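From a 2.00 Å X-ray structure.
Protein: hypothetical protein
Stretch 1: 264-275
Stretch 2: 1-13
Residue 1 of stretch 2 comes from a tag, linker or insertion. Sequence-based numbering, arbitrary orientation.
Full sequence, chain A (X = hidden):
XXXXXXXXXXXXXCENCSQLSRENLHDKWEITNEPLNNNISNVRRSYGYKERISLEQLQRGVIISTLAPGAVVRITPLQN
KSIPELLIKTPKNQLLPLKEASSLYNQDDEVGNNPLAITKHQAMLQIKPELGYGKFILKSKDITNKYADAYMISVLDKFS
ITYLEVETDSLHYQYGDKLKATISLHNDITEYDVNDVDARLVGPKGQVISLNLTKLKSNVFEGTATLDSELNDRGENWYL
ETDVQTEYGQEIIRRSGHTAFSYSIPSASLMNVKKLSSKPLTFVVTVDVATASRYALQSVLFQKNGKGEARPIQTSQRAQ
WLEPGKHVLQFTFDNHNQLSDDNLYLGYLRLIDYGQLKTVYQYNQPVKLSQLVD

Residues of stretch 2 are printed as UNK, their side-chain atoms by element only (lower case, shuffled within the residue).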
ATOM      1  N   SER A 264      -2.223   5.820  10.799  1.00 34.28           N
ATOM      2  CA  SER A 264      -1.691   5.977  12.160  1.00 34.72           C
ATOM      3  C   SER A 264      -2.796   6.300  13.184  1.00 38.18           C
ATOM      4  O   SER A 264      -3.888   6.733  12.834  1.00 36.98           O
ATOM      5  CB  SER A 264      -0.613   7.058  12.208  1.00 37.47           C
ATOM      6  OG  SER A 264      -1.138   8.352  11.962  1.00 37.36           O
ATOM      7  N   ILE A 265      -2.479   6.100  14.445  1.00 35.28           N
ATOM      8  CA  ILE A 265      -3.324   6.451  15.577  1.00 35.22           C
ATOM      9  C   ILE A 265      -2.847   7.840  16.068  1.00 39.65           C
ATOM     10  O   ILE A 265      -1.641   8.023  16.228  1.00 38.79           O
ATOM     11  CB  ILE A 265      -3.258   5.355  16.658  1.00 38.47           C
ATOM     12  CG1 ILE A 265      -3.908   4.044  16.141  1.00 40.56           C
ATOM     13  CG2 ILE A 265      -3.911   5.797  17.969  1.00 38.71           C
ATOM     14  CD1 ILE A 265      -3.128   2.856  16.509  1.00 51.79           C
ATOM     15  N   PRO A 266      -3.738   8.830  16.256  1.00 37.36           N
ATOM     16  CA  PRO A 266      -3.272  10.167  16.696  1.00 36.43           C
ATOM     17  C   PRO A 266      -2.897  10.137  18.183  1.00 38.72           C
ATOM     18  O   PRO A 266      -3.603  10.687  19.028  1.00 37.04           O
ATOM     19  CB  PRO A 266      -4.483  11.058  16.402  1.00 38.55           C
ATOM     20  CG  PRO A 266      -5.674  10.152  16.515  1.00 43.69           C
ATOM     21  CD  PRO A 266      -5.210   8.799  16.052  1.00 39.99           C
ATOM     22  N   SER A 267      -1.779   9.450  18.500  1.00 34.13           N
ATOM     23  CA  SER A 267      -1.262   9.193  19.863  1.00 32.17           C
ATOM     24  C   SER A 267      -0.810  10.462  20.583  1.00 36.04           C
ATOM     25  O   SER A 267      -0.634  10.438  21.800  1.00 36.67           O
ATOM     26  CB  SER A 267      -0.097   8.221  19.792  1.00 30.46           C
ATOM     27  OG  SER A 267       0.813   8.577  18.759  1.00 34.00           O
ATOM     28  N   ALA A 268      -0.590  11.554  19.832  1.00 32.18           N
ATOM     29  CA  ALA A 268      -0.174  12.847  20.381  1.00 31.04           C
ATOM     30  C   ALA A 268      -0.470  13.955  19.385  1.00 35.30           C
ATOM     31  O   ALA A 268      -0.504  13.710  18.170  1.00 36.49           O
ATOM     32  CB  ALA A 268       1.309  12.834  20.739  1.00 31.54           C
ATOM     33  N   SER A 269      -0.728  15.164  19.901  1.00 31.16           N
ATOM     34  CA  SER A 269      -1.036  16.312  19.066  1.00 32.13           C
ATOM     35  C   SER A 269      -0.323  17.565  19.531  1.00 35.41           C
ATOM     36  O   SER A 269      -0.109  17.742  20.722  1.00 35.63           O
ATOM     37  CB  SER A 269      -2.542  16.571  19.059  1.00 37.38           C
ATOM     38  OG  SER A 269      -3.237  15.493  18.457  1.00 44.55           O
ATOM     39  N   LEU A 270       0.046  18.424  18.580  1.00 32.49           N
ATOM     40  CA  LEU A 270       0.627  19.750  18.837  1.00 33.61           C
ATOM     41  C   LEU A 270      -0.525  20.740  19.031  1.00 41.20           C
ATOM     42  O   LEU A 270      -1.511  20.680  18.280  1.00 38.99           O
ATOM     43  CB  LEU A 270       1.556  20.197  17.701  1.00 33.20           C
ATOM     44  CG  LEU A 270       2.711  19.273  17.314  1.00 37.82           C
ATOM     45  CD1 LEU A 270       3.428  19.815  16.099  1.00 38.77           C
ATOM     46  CD2 LEU A 270       3.692  19.074  18.472  1.00 36.85           C
HETATM   47  N   MSE A 271      -0.414  21.650  20.017  1.00 42.14           N
HETATM   48  CA  MSE A 271      -1.508  22.591  20.301  1.00 44.44           C
HETATM   49  C   MSE A 271      -1.144  24.068  20.078  1.00 49.33           C
HETATM   50  O   MSE A 271      -1.891  24.780  19.415  1.00 51.06           O
HETATM   51  CB  MSE A 271      -1.987  22.411  21.745  1.00 48.13           C
HETATM   52  CG  MSE A 271      -2.554  21.024  22.024  1.00 57.70           C
HETATM   53 SE   MSE A 271      -2.870  20.732  23.916  0.75 69.85          SE
HETATM   54  CE  MSE A 271      -4.318  22.100  24.210  1.00 67.54           C
ATOM     55  N   ASN A 272      -0.049  24.541  20.667  1.00 44.96           N
ATOM     56  CA  ASN A 272       0.356  25.951  20.587  1.00 46.23           C
ATOM     57  C   ASN A 272       1.837  26.059  20.327  1.00 49.65           C
ATOM     58  O   ASN A 272       2.589  25.303  20.923  1.00 49.46           O
ATOM     59  CB  ASN A 272       0.023  26.693  21.906  1.00 47.96           C
ATOM     60  CG  ASN A 272      -1.433  26.720  22.303  1.00 77.93           C
ATOM     61  OD1 ASN A 272      -2.180  27.657  21.965  1.00 78.21           O
ATOM     62  ND2 ASN A 272      -1.848  25.738  23.103  1.00 59.98           N
ATOM     63  N   VAL A 273       2.268  27.004  19.479  1.00 44.75           N
ATOM     64  CA  VAL A 273       3.688  27.205  19.204  1.00 43.70           C
ATOM     65  C   VAL A 273       3.994  28.694  19.428  1.00 48.32           C
ATOM     66  O   VAL A 273       3.216  29.567  19.039  1.00 47.96           O
ATOM     67  CB  VAL A 273       4.156  26.665  17.819  1.00 47.05           C
ATOM     68  CG1 VAL A 273       3.331  27.215  16.663  1.00 47.43           C
ATOM     69  CG2 VAL A 273       5.647  26.887  17.589  1.00 47.00           C
ATOM     70  N   LYS A 274       5.089  28.964  20.134  1.00 45.81           N
ATOM     71  CA  LYS A 274       5.529  30.325  20.434  1.00 47.40           C
ATOM     72  C   LYS A 274       7.050  30.385  20.310  1.00 52.90           C
ATOM     73  O   LYS A 274       7.735  29.374  20.488  1.00 50.99           O
ATOM     74  CB  LYS A 274       5.050  30.746  21.848  1.00 49.61           C
ATOM     75  CG  LYS A 274       5.295  32.206  22.224  1.00 80.55           C
ATOM     76  CD  LYS A 274       5.170  32.446  23.735  1.00 94.33           C
ATOM     77  CE  LYS A 274       5.428  33.885  24.135  1.00102.17           C
ATOM     78  NZ  LYS A 274       4.337  34.803  23.706  1.00109.56           N
ATOM     79  N   LYS A 275       7.564  31.564  19.971  1.00 52.67           N
ATOM     80  CA  LYS A 275       8.997  31.841  19.898  1.00 53.54           C
ATOM     81  C   LYS A 275       9.415  32.231  21.309  1.00 59.10           C
ATOM     82  O   LYS A 275       8.794  33.108  21.916  1.00 58.58           O
ATOM     83  CB  LYS A 275       9.291  32.922  18.842  1.00 56.34           C
ATOM     84  CG  LYS A 275      10.757  33.271  18.653  1.00 63.85           C
ATOM     85  CD  LYS A 275      10.892  34.407  17.635  1.00 71.63           C
ATOM     86  CE  LYS A 275      12.061  35.306  17.951  1.00 77.46           C
ATOM     87  NZ  LYS A 275      12.159  36.459  17.018  1.00 80.30           N
ATOM     88  N   UNK A   1       2.140  33.988  20.384  1.00 66.87           N
ATOM     89  CA  UNK A   1       1.577  32.641  20.411  1.00 65.57           C
ATOM     90  C   UNK A   1       0.674  32.323  19.234  1.00 67.69           C
ATOM     91  O   UNK A   1      -0.080  33.190  18.775  1.00 68.33           O
ATOM     92  N   UNK A   2       0.754  31.076  18.726  1.00 60.87           N
ATOM     93  CA  UNK A   2      -0.070  30.611  17.609  1.00 59.15           C
ATOM     94  C   UNK A   2      -0.691  29.256  17.941  1.00 58.92           C
ATOM     95  O   UNK A   2       0.030  28.297  18.217  1.00 57.22           O
ATOM     96  c   UNK A   2       0.748  30.533  16.300  1.00 61.11           C
ATOM     97  c   UNK A   2      -0.041  30.097  15.086  1.00 62.94           C
ATOM     98  c   UNK A   2      -0.749  28.374  13.541  1.00 67.42           C
ATOM     99  c   UNK A   2      -0.009  28.780  14.652  1.00 64.87           C
ATOM    100  c   UNK A   2      -0.811  31.008  14.373  1.00 67.09           C
ATOM    101  c   UNK A   2      -1.546  30.601  13.259  1.00 68.31           C
ATOM    102  c   UNK A   2      -1.505  29.286  12.846  1.00 66.35           C
ATOM    103  N   UNK A   3      -2.030  29.188  17.917  1.00 53.97           N
ATOM    104  CA  UNK A   3      -2.802  27.971  18.173  1.00 51.56           C
ATOM    105  C   UNK A   3      -2.858  27.167  16.871  1.00 53.51           C
ATOM    106  O   UNK A   3      -3.241  27.686  15.821  1.00 53.00           O
ATOM    107  c   UNK A   3      -4.207  28.321  18.733  1.00 58.52           C
ATOM    108  c   UNK A   3      -5.134  27.085  18.862  1.00 52.21           C
ATOM    109  o   UNK A   3      -4.046  28.931  20.015  1.00 59.87           O
ATOM    110  N   UNK A   4      -2.482  25.888  16.960  1.00 48.68           N
ATOM    111  CA  UNK A   4      -2.458  24.972  15.835  1.00 47.56           C
ATOM    112  C   UNK A   4      -3.817  24.269  15.678  1.00 51.99           C
ATOM    113  O   UNK A   4      -4.569  24.210  16.661  1.00 52.97           O
ATOM    114  c   UNK A   4       0.496  24.716  14.495  1.00 53.12           C
ATOM    115  c   UNK A   4      -1.325  23.951  16.052  1.00 46.33           C
ATOM    116  c   UNK A   4       0.093  24.512  15.938  1.00 50.43           C
ATOM    117  c   UNK A   4       1.081  23.638  16.663  1.00 49.46           C
ATOM    118  N   UNK A   5      -4.161  23.728  14.478  1.00 46.23           N
ATOM    119  CA  UNK A   5      -5.456  23.024  14.338  1.00 45.83           C
ATOM    120  C   UNK A   5      -5.610  21.908  15.377  1.00 51.56           C
ATOM    121  O   UNK A   5      -4.660  21.143  15.579  1.00 51.34           O
ATOM    122  c   UNK A   5      -5.402  22.450  12.913  1.00 46.26           C
ATOM    123  c   UNK A   5      -3.405  23.742  13.205  1.00 46.60           C
ATOM    124  c   UNK A   5      -4.395  23.278  12.187  1.00 50.41           C
ATOM    125  N   UNK A   6      -6.767  21.841  16.072  1.00 48.15           N
ATOM    126  CA  UNK A   6      -6.999  20.827  17.101  1.00 48.08           C
ATOM    127  C   UNK A   6      -7.143  19.438  16.497  1.00 50.96           C
ATOM    128  O   UNK A   6      -7.738  19.280  15.433  1.00 52.07           O
ATOM    129  n   UNK A   6     -10.535  22.168  19.662  1.00106.03           N
ATOM    130  c   UNK A   6      -8.247  21.126  17.961  1.00 52.82           C
ATOM    131  n   UNK A   6     -11.068  24.414  19.576  1.00119.64           N
ATOM    132  n   UNK A   6     -12.688  22.841  19.182  1.00112.50           N
ATOM    133  c   UNK A   6     -11.428  23.138  19.474  1.00126.61           C
ATOM    134  c   UNK A   6      -8.196  22.415  18.776  1.00 72.38           C
ATOM    135  c   UNK A   6      -9.122  22.384  19.997  1.00 91.69           C
ATOM    136  N   UNK A   7      -6.596  18.435  17.187  1.00 45.52           N
ATOM    137  CA  UNK A   7      -6.669  17.022  16.818  1.00 43.66           C
ATOM    138  C   UNK A   7      -6.873  16.209  18.095  1.00 47.18           C
ATOM    139  O   UNK A   7      -5.950  16.118  18.903  1.00 44.77           O
ATOM    140  n   UNK A   7      -3.086  14.157  15.922  1.00 50.73           N
ATOM    141  o   UNK A   7      -3.795  14.718  13.865  1.00 46.96           O
ATOM    142  c   UNK A   7      -4.020  14.631  15.082  1.00 61.80           C
ATOM    143  c   UNK A   7      -5.359  15.066  15.675  1.00 52.18           C
ATOM    144  c   UNK A   7      -5.406  16.569  16.036  1.00 44.58           C
ATOM    145  N   UNK A   8      -8.078  15.648  18.334  1.00 46.07           N
ATOM    146  CA  UNK A   8      -8.271  14.796  19.523  1.00 45.61           C
ATOM    147  C   UNK A   8      -7.302  13.615  19.521  1.00 45.97           C
ATOM    148  O   UNK A   8      -7.099  13.006  18.481  1.00 45.08           O
ATOM    149  c   UNK A   8      -9.724  14.318  19.377  1.00 47.71           C
ATOM    150  c   UNK A   8     -10.358  15.310  18.474  1.00 52.96           C
ATOM    151  c   UNK A   8      -9.296  15.673  17.502  1.00 48.05           C
ATOM    152  N   UNK A   9      -6.668  13.326  20.654  1.00 42.79           N
ATOM    153  CA  UNK A   9      -5.712  12.224  20.704  1.00 41.80           C
ATOM    154  C   UNK A   9      -6.437  10.889  20.974  1.00 45.28           C
ATOM    155  O   UNK A   9      -7.544  10.855  21.514  1.00 45.17           O
ATOM    156  c   UNK A   9      -4.583  12.461  21.722  1.00 44.61           C
ATOM    157  o   UNK A   9      -5.111  12.452  23.032  1.00 46.32           O
ATOM    158  c   UNK A   9      -3.794  13.731  21.467  1.00 41.45           C
ATOM    159  N   UNK A  10      -5.784   9.792  20.613  1.00 40.56           N
ATOM    160  CA  UNK A  10      -6.294   8.441  20.779  1.00 40.03           C
ATOM    161  C   UNK A  10      -5.163   7.559  21.324  1.00 44.72           C
ATOM    162  O   UNK A  10      -4.044   7.593  20.812  1.00 43.93           O
ATOM    163  n   UNK A  10     -10.016   4.217  20.597  1.00 56.24           N
ATOM    164  c   UNK A  10      -7.275   6.462  19.367  1.00 43.18           C
ATOM    165  c   UNK A  10      -6.850   7.931  19.417  1.00 40.71           C
ATOM    166  c   UNK A  10      -8.590   6.154  20.032  1.00 44.53           C
ATOM    167  c   UNK A  10      -8.950   4.729  19.716  1.00 42.98           C
ATOM    168  N   UNK A  11      -5.441   6.818  22.389  1.00 41.01           N
ATOM    169  CA  UNK A  11      -4.446   5.913  22.968  1.00 40.09           C
ATOM    170  C   UNK A  11      -4.415   4.590  22.194  1.00 43.41           C
ATOM    171  O   UNK A  11      -5.401   4.228  21.547  1.00 42.44           O
ATOM    172  c   UNK A  11      -4.754   5.659  24.443  1.00 40.95           C
ATOM    173  N   UNK A  12      -3.271   3.888  22.241  1.00 39.88           N
ATOM    174  CA  UNK A  12      -3.114   2.569  21.639  1.00 38.92           C
ATOM    175  C   UNK A  12      -2.254   1.703  22.574  1.00 46.77           C
ATOM    176  O   UNK A  12      -1.494   2.228  23.392  1.00 45.52           O
ATOM    177  c   UNK A  12      -1.096   3.057  20.101  1.00 39.15           C
ATOM    178  c   UNK A  12      -0.088   2.119  19.875  1.00 39.52           C
ATOM    179  c   UNK A  12      -0.739   4.401  20.141  1.00 40.95           C
ATOM    180  c   UNK A  12      -2.544   2.635  20.211  1.00 38.00           C
ATOM    181  c   UNK A  12       1.579   3.856  19.795  1.00 45.69           C
ATOM    182  c   UNK A  12       1.244   2.511  19.717  1.00 40.25           C
ATOM    183  o   UNK A  12       2.887   4.271  19.669  1.00 44.21           O
ATOM    184  c   UNK A  12       0.592   4.800  20.026  1.00 41.03           C
ATOM    185  N   UNK A  13      -2.440   0.382  22.495  1.00 48.39           N
ATOM    186  CA  UNK A  13      -1.680  -0.593  23.269  1.00 50.60           C
ATOM    187  C   UNK A  13      -0.424  -0.878  22.489  1.00 55.71           C
ATOM    188  O   UNK A  13      -0.496  -1.378  21.370  1.00 54.87           O
ATOM    189  o   UNK A  13      -5.761  -2.809  24.916  1.00 83.59           O
ATOM    190  c   UNK A  13      -3.739  -1.654  24.426  1.00 64.31           C
ATOM    191  o   UNK A  13      -3.884  -3.953  25.073  1.00 98.73           O
ATOM    192  c   UNK A  13      -2.501  -1.877  23.562  1.00 52.53           C
ATOM    193  c   UNK A  13      -4.516  -2.901  24.815  1.00 94.53           C
TER
HETATM  194  O   HOH W   1      -4.057  20.007  18.893  1.00 58.12           O

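Position 1 has backbone atoms alone, so it is a glycine, Gly-1, left by the expression tag. Its N lies 4.1 Å from Lys-274 NZ, two like charges close together, so this end gains nothing from charge.

Position 2 carries one carbon and then a ring of six carbons without a heteroatom: Phe-2. Its N donates to Val-273 O and its O accepts from Val-273 N, both at 2.9 Å, the closed pair of an antiparallel bridge. Val-273 CG1 meets the ring edge, 4.2 Å from Phe-2 CD2.

Position 3 has one carbon bearing an oxygen and a carbon, with the oxygen turned to Asn-272. This is Thr-3, whose OG1 donates to Asn-272 OD1 at 3.0 Å, side chain to side chain across a non-hydrogen-bonded pair.

At position 4, four carbons fork at the second: Leu-4. Its N gives a nearly straight bond to Met-271 O (2.8 Å), while Leu-4 CD1 packs 3.6 Å from Leu-270 CB and 4.2 Å from Val-273 CG1.

Position 5 closes three carbons onto its own N, giving Pro-5, directed away. Position 6 has three carbons, a nitrogen and a carbon with two more nitrogens: Arg-6, also pointing away.

Position 7 has three carbons, the last with one oxygen and one nitrogen, and points toward stretch 1; it is Gln-7. Ser-269 OG donates to Gln-7 O (2.8 Å) and accepts from Gln-7 NE2 (2.9 Å), so one hydroxyl serves backbone and side chain together. A water donates to Leu-270 O and weakly accepts from Gln-7 N.

Position 8 is another ring closed on N, Pro-8, facing away. Position 9 repeats the carbon with one oxygen and one carbon: Thr-9, with CG2 3.5 Å from Ser-269 OG.

Position 10 runs four carbons to a nitrogen: Lys-10. Its N donates to Pro-266 O (2.8 Å), its CB lies 3.8 Å from Pro-266 CG, and its side-chain end leads away.

Position 11 has a single carbon, Ala-11, pointing away. Position 12, a carbon and a six-carbon ring bearing oxygen, is Tyr-12: its CB lies 3.8 Å from Ile-265 CD1, and Ser-267 CB sits at the ring edge, 3.5 Å from CE1. Position 13, three carbons ending in two oxygens, is Glu-13, out of reach.

The rule is a short antiparallel pairing extended by sparse anchors. Backbone bonds fix 2, 4 and 10, Ser-269 holds 7 between them, and Leu-4 and Tyr-12 supply apolar packing, while both prolines turn outward.

Stretch 2, residues 1-13: GFTLPRQPTKAYE
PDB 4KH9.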